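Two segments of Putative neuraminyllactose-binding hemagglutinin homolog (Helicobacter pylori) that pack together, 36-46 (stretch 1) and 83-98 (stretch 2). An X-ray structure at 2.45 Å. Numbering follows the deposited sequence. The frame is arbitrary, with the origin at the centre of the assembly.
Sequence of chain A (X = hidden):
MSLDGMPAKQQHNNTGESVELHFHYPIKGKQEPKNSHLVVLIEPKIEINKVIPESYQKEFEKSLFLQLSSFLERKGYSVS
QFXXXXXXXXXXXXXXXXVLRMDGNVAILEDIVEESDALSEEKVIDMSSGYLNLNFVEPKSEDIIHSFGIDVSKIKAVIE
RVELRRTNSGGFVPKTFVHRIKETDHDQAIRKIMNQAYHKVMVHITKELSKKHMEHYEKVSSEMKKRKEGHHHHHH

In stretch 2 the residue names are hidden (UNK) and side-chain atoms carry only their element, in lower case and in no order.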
# COMPACT_ATOMS: atom_id res chain seq x y z
N SER A 36 -26.50 -18.04 18.52
CA SER A 36 -27.76 -17.52 18.00
C SER A 36 -27.67 -16.23 17.16
O SER A 36 -28.64 -15.84 16.51
CB SER A 36 -28.82 -17.38 19.12
OG SER A 36 -28.82 -18.50 20.01
N HIS A 37 -26.50 -15.59 17.16
CA HIS A 37 -26.30 -14.40 16.33
C HIS A 37 -25.96 -14.77 14.88
O HIS A 37 -25.20 -15.72 14.64
CB HIS A 37 -25.20 -13.55 16.94
CG HIS A 37 -25.43 -13.22 18.38
ND1 HIS A 37 -24.71 -13.81 19.40
CD2 HIS A 37 -26.29 -12.37 18.97
CE1 HIS A 37 -25.11 -13.32 20.56
NE2 HIS A 37 -26.07 -12.44 20.32
N LEU A 38 -26.54 -14.04 13.92
CA LEU A 38 -26.21 -14.20 12.47
C LEU A 38 -25.31 -13.05 11.95
O LEU A 38 -25.67 -11.88 12.12
CB LEU A 38 -27.50 -14.26 11.63
CG LEU A 38 -27.35 -14.04 10.11
CD1 LEU A 38 -26.68 -15.21 9.40
CD2 LEU A 38 -28.68 -13.75 9.43
N VAL A 39 -24.18 -13.38 11.31
CA VAL A 39 -23.35 -12.34 10.64
C VAL A 39 -23.31 -12.50 9.12
O VAL A 39 -23.15 -13.61 8.61
CB VAL A 39 -21.89 -12.26 11.19
CG1 VAL A 39 -21.84 -12.43 12.69
CG2 VAL A 39 -21.00 -13.26 10.53
N VAL A 40 -23.47 -11.40 8.41
CA VAL A 40 -23.34 -11.41 6.96
C VAL A 40 -21.87 -11.19 6.57
O VAL A 40 -21.23 -10.24 7.02
CB VAL A 40 -24.20 -10.31 6.34
CG1 VAL A 40 -24.03 -10.28 4.84
CG2 VAL A 40 -25.63 -10.54 6.66
N LEU A 41 -21.34 -12.09 5.74
CA LEU A 41 -19.97 -11.98 5.28
C LEU A 41 -19.96 -11.71 3.79
O LEU A 41 -20.52 -12.48 3.03
CB LEU A 41 -19.23 -13.27 5.57
CG LEU A 41 -17.72 -13.14 5.72
CD1 LEU A 41 -17.46 -12.43 7.03
CD2 LEU A 41 -17.06 -14.50 5.70
N ILE A 42 -19.36 -10.60 3.39
CA ILE A 42 -19.27 -10.20 1.97
C ILE A 42 -17.91 -10.64 1.42
O ILE A 42 -16.94 -10.68 2.17
CB ILE A 42 -19.48 -8.69 1.81
CG1 ILE A 42 -20.88 -8.34 2.29
CG2 ILE A 42 -19.34 -8.26 0.37
CD1 ILE A 42 -21.26 -6.92 2.02
N GLU A 43 -17.85 -10.99 0.13
CA GLU A 43 -16.62 -11.51 -0.46
C GLU A 43 -15.60 -10.37 -0.43
O GLU A 43 -15.93 -9.27 -0.87
CB GLU A 43 -16.87 -12.00 -1.91
CG GLU A 43 -15.72 -12.84 -2.55
CD GLU A 43 -16.07 -13.43 -3.95
OE1 GLU A 43 -16.46 -12.66 -4.88
OE2 GLU A 43 -15.91 -14.67 -4.14
N PRO A 44 -14.38 -10.62 0.10
CA PRO A 44 -13.38 -9.57 0.28
C PRO A 44 -12.93 -9.03 -1.07
O PRO A 44 -12.75 -9.81 -2.01
CB PRO A 44 -12.21 -10.30 0.95
CG PRO A 44 -12.78 -11.50 1.54
CD PRO A 44 -13.85 -11.92 0.54
N LYS A 45 -12.79 -7.72 -1.16
CA LYS A 45 -12.25 -7.03 -2.33
C LYS A 45 -10.80 -6.61 -2.07
O LYS A 45 -10.57 -5.62 -1.37
CB LYS A 45 -13.08 -5.79 -2.61
CG LYS A 45 -14.12 -5.96 -3.68
CD LYS A 45 -15.38 -6.64 -3.17
CE LYS A 45 -16.36 -6.96 -4.35
NZ LYS A 45 -17.23 -8.13 -4.01
N ILE A 46 -9.83 -7.38 -2.58
CA ILE A 46 -8.41 -7.08 -2.39
C ILE A 46 -7.74 -6.85 -3.75
O ILE A 46 -7.51 -7.79 -4.49
CB ILE A 46 -7.63 -8.22 -1.67
CG1 ILE A 46 -8.40 -8.85 -0.48
CG2 ILE A 46 -6.23 -7.77 -1.25
CD1 ILE A 46 -8.64 -7.96 0.71
N UNK A 83 -21.76 -11.92 -2.48
CA UNK A 83 -20.61 -11.33 -3.17
C UNK A 83 -20.59 -9.80 -3.19
O UNK A 83 -19.53 -9.21 -3.40
c UNK A 83 -19.58 -13.18 -4.57
c UNK A 83 -19.46 -13.84 -5.96
n UNK A 83 -18.56 -15.92 -7.13
c UNK A 83 -20.43 -11.91 -4.58
c UNK A 83 -18.83 -15.26 -5.81
N UNK A 84 -21.74 -9.17 -2.98
CA UNK A 84 -21.87 -7.71 -2.89
C UNK A 84 -22.97 -7.41 -1.87
O UNK A 84 -23.83 -8.26 -1.63
o UNK A 84 -19.90 -6.86 -5.03
o UNK A 84 -21.33 -7.77 -6.40
c UNK A 84 -22.20 -7.09 -4.26
c UNK A 84 -21.06 -7.26 -5.30
N UNK A 85 -22.94 -6.22 -1.27
CA UNK A 85 -23.93 -5.87 -0.24
C UNK A 85 -25.34 -5.71 -0.81
O UNK A 85 -26.34 -5.89 -0.11
c UNK A 85 -23.52 -4.61 0.50
N UNK A 86 -25.41 -5.39 -2.09
CA UNK A 86 -26.67 -5.24 -2.80
C UNK A 86 -27.42 -6.57 -2.97
O UNK A 86 -28.64 -6.57 -3.17
o UNK A 86 -25.38 -5.26 -4.88
c UNK A 86 -26.42 -4.59 -4.17
N UNK A 87 -26.70 -7.69 -2.88
CA UNK A 87 -27.34 -9.01 -2.95
C UNK A 87 -27.95 -9.46 -1.62
O UNK A 87 -28.46 -10.59 -1.53
c UNK A 87 -26.37 -10.09 -3.42
c UNK A 87 -25.70 -9.84 -4.77
o UNK A 87 -24.17 -10.89 -6.28
o UNK A 87 -24.40 -11.83 -4.30
c UNK A 87 -24.68 -10.93 -5.14
N UNK A 88 -27.89 -8.62 -0.60
CA UNK A 88 -28.44 -9.01 0.70
C UNK A 88 -29.95 -8.74 0.72
O UNK A 88 -30.38 -7.58 0.60
c UNK A 88 -27.74 -8.33 1.90
c UNK A 88 -26.25 -8.67 1.92
c UNK A 88 -25.42 -7.70 2.77
c UNK A 88 -28.38 -8.79 3.21
N UNK A 89 -30.75 -9.81 0.83
CA UNK A 89 -32.20 -9.69 0.97
C UNK A 89 -32.65 -9.11 2.32
O UNK A 89 -31.99 -9.33 3.35
c UNK A 89 -30.31 -11.22 0.81
c UNK A 89 -31.55 -11.99 1.19
c UNK A 89 -32.70 -11.13 0.80
N UNK A 90 -33.77 -8.39 2.29
CA UNK A 90 -34.35 -7.76 3.47
C UNK A 90 -34.52 -8.71 4.64
O UNK A 90 -34.18 -8.38 5.77
c UNK A 90 -35.60 -5.68 2.79
c UNK A 90 -35.70 -7.13 3.14
c UNK A 90 -35.73 -4.76 4.00
o UNK A 90 -36.08 -3.59 3.86
n UNK A 90 -35.45 -5.30 5.19
N UNK A 91 -35.06 -9.89 4.36
CA UNK A 91 -35.20 -10.91 5.39
C UNK A 91 -33.93 -11.03 6.23
O UNK A 91 -33.98 -11.15 7.46
o UNK A 91 -35.35 -13.69 6.69
c UNK A 91 -36.08 -13.23 5.76
o UNK A 91 -37.30 -13.51 5.62
c UNK A 91 -35.50 -12.26 4.76
N UNK A 92 -32.80 -11.02 5.53
CA UNK A 92 -31.49 -11.13 6.16
C UNK A 92 -31.15 -9.82 6.88
O UNK A 92 -30.90 -9.86 8.08
c UNK A 92 -29.03 -11.47 5.80
c UNK A 92 -30.39 -11.53 5.15
c UNK A 92 -30.71 -14.05 5.54
c UNK A 92 -30.69 -12.91 4.54
N UNK A 93 -31.17 -8.69 6.18
CA UNK A 93 -30.92 -7.39 6.82
C UNK A 93 -31.65 -7.28 8.18
O UNK A 93 -31.06 -6.82 9.17
c UNK A 93 -30.78 -4.55 4.13
n UNK A 93 -30.01 -4.89 1.74
c UNK A 93 -31.34 -6.21 5.94
c UNK A 93 -31.10 -4.40 2.65
c UNK A 93 -30.62 -6.02 4.60
N UNK A 94 -32.92 -7.69 8.22
CA UNK A 94 -33.74 -7.55 9.44
C UNK A 94 -33.24 -8.40 10.61
O UNK A 94 -33.43 -8.03 11.78
o UNK A 94 -36.90 -4.55 8.56
c UNK A 94 -35.23 -7.84 9.16
c UNK A 94 -36.54 -5.59 9.18
o UNK A 94 -36.66 -5.72 10.44
c UNK A 94 -35.96 -6.75 8.34
N UNK A 95 -32.60 -9.51 10.29
CA UNK A 95 -32.21 -10.49 11.31
C UNK A 95 -30.72 -10.45 11.75
O UNK A 95 -30.40 -10.81 12.88
n UNK A 95 -31.72 -15.55 11.45
c UNK A 95 -32.86 -15.04 10.62
c UNK A 95 -33.74 -14.10 11.46
c UNK A 95 -32.62 -11.90 10.84
c UNK A 95 -32.98 -12.86 11.97
N UNK A 96 -29.83 -10.01 10.86
CA UNK A 96 -28.38 -10.10 11.08
C UNK A 96 -27.91 -9.20 12.22
O UNK A 96 -28.49 -8.15 12.45
c UNK A 96 -27.64 -9.75 9.81
N UNK A 97 -26.90 -9.64 12.95
CA UNK A 97 -26.24 -8.78 13.92
C UNK A 97 -25.35 -7.74 13.22
O UNK A 97 -25.35 -6.58 13.59
c UNK A 97 -25.39 -8.07 16.84
c UNK A 97 -24.51 -8.75 15.81
c UNK A 97 -23.37 -9.56 16.46
c UNK A 97 -25.37 -9.60 14.86
N UNK A 98 -24.65 -8.18 12.18
CA UNK A 98 -23.46 -7.52 11.71
C UNK A 98 -23.27 -7.89 10.25
O UNK A 98 -23.64 -8.99 9.84
c UNK A 98 -20.84 -7.65 12.44
c UNK A 98 -22.29 -8.06 12.55
c UNK A 98 -20.67 -6.18 12.12
c UNK A 98 -20.17 -7.95 13.77

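Position 83 carries four carbons in a row ending in a nitrogen, an unbranched chain that lies beside Glu-43 and identifies Lys-83. Its CG is 3.2 Å from Glu-43 OE1, while the charged ends, Lys-83 NZ and Glu-43 OE2, stay 4.2 Å apart, too far for a salt bridge. At 84, two carbons end in a pair of oxygens, one of them close to the amino group of Lys-45; this is Asp-84, and its OD1 accepts a hydrogen bond from Lys-45 NZ at 3.1 Å within a salt bridge. CA-to-CB points away from stretch 1, but the carboxylate comes nearer.

Position 85 has a single carbon, CB, 3.6 Å from Ile-42 CD1, and is Ala-85. Position 86, one carbon and one oxygen, is Ser-86, pointing away from stretch 1. Three carbons with two oxygens on the third make 87 a glutamate; Glu-87 touches nothing on stretch 1, but its OE1 accepts a hydrogen bond from Lys-83 N at 3.2 Å.

At 88, four carbons fork at the first, one arm being two carbons long, and the side chain faces Val-40 and Ile-42. This is Ile-88, whose CD1 lies 3.6 Å from Val-40 CG1 and 4.3 Å from Ile-42 CD1. The three carbons of 89 close a ring onto the backbone nitrogen, so the residue is Pro-89, at the N-cap position of the following helix. Position 90 has three carbons, the third bearing one oxygen and one nitrogen, and is Gln-90; 91, two carbons with two oxygens on the second, is Asp-91. Both are out of reach of stretch 1.

Position 92 repeats the four-carbon fork at the first carbon and points toward the strand: Ile-92, with CG2 3.6 Å from Val-40 CG2 and 4.3 Å from Leu-38 CD2. At 93, four carbons in a row end in a nitrogen; this is Lys-93, whose CA-to-CB bond points away from stretch 1, its NZ donating to Ile-88 O at 2.9 Å. Position 94, three carbons with two oxygens on the third, is Glu-94. Position 95, another four-carbon chain ending in nitrogen, is Lys-95, whose NZ comes within 4.1 Å of Leu-38 CD2.

The lone carbon at 96 marks Ala-96; its CB packs 3.8 Å from Val-40 CG2 and 4.2 Å from Leu-38 CD2. At 97, four carbons fork at the second, giving Leu-97, whose CD2 reaches to 4.4 Å from His-37 CB. Position 98 has the same fork and is Leu-98, with CB 4.4 Å from Val-39 CG1.

The contact combines backbone pairing with apolar packing. Leu-97 N donates to Leu-38 O at 2.7 Å and Val-40 N to Leu-98 O at 2.8 Å, holding Leu-97 and Leu-98 alongside the strand. Leu-38 and Val-40 both point toward stretch 2, where Ile-92 and Ala-96, four residues apart, meet them. Ile-88 and Ala-85 extend this apolar surface to Ile-42, and the Lys-45 to Asp-84 salt bridge adds a charged contact beyond it.

Stretch 2 (83-98) KDASEIPQDIKEKALL
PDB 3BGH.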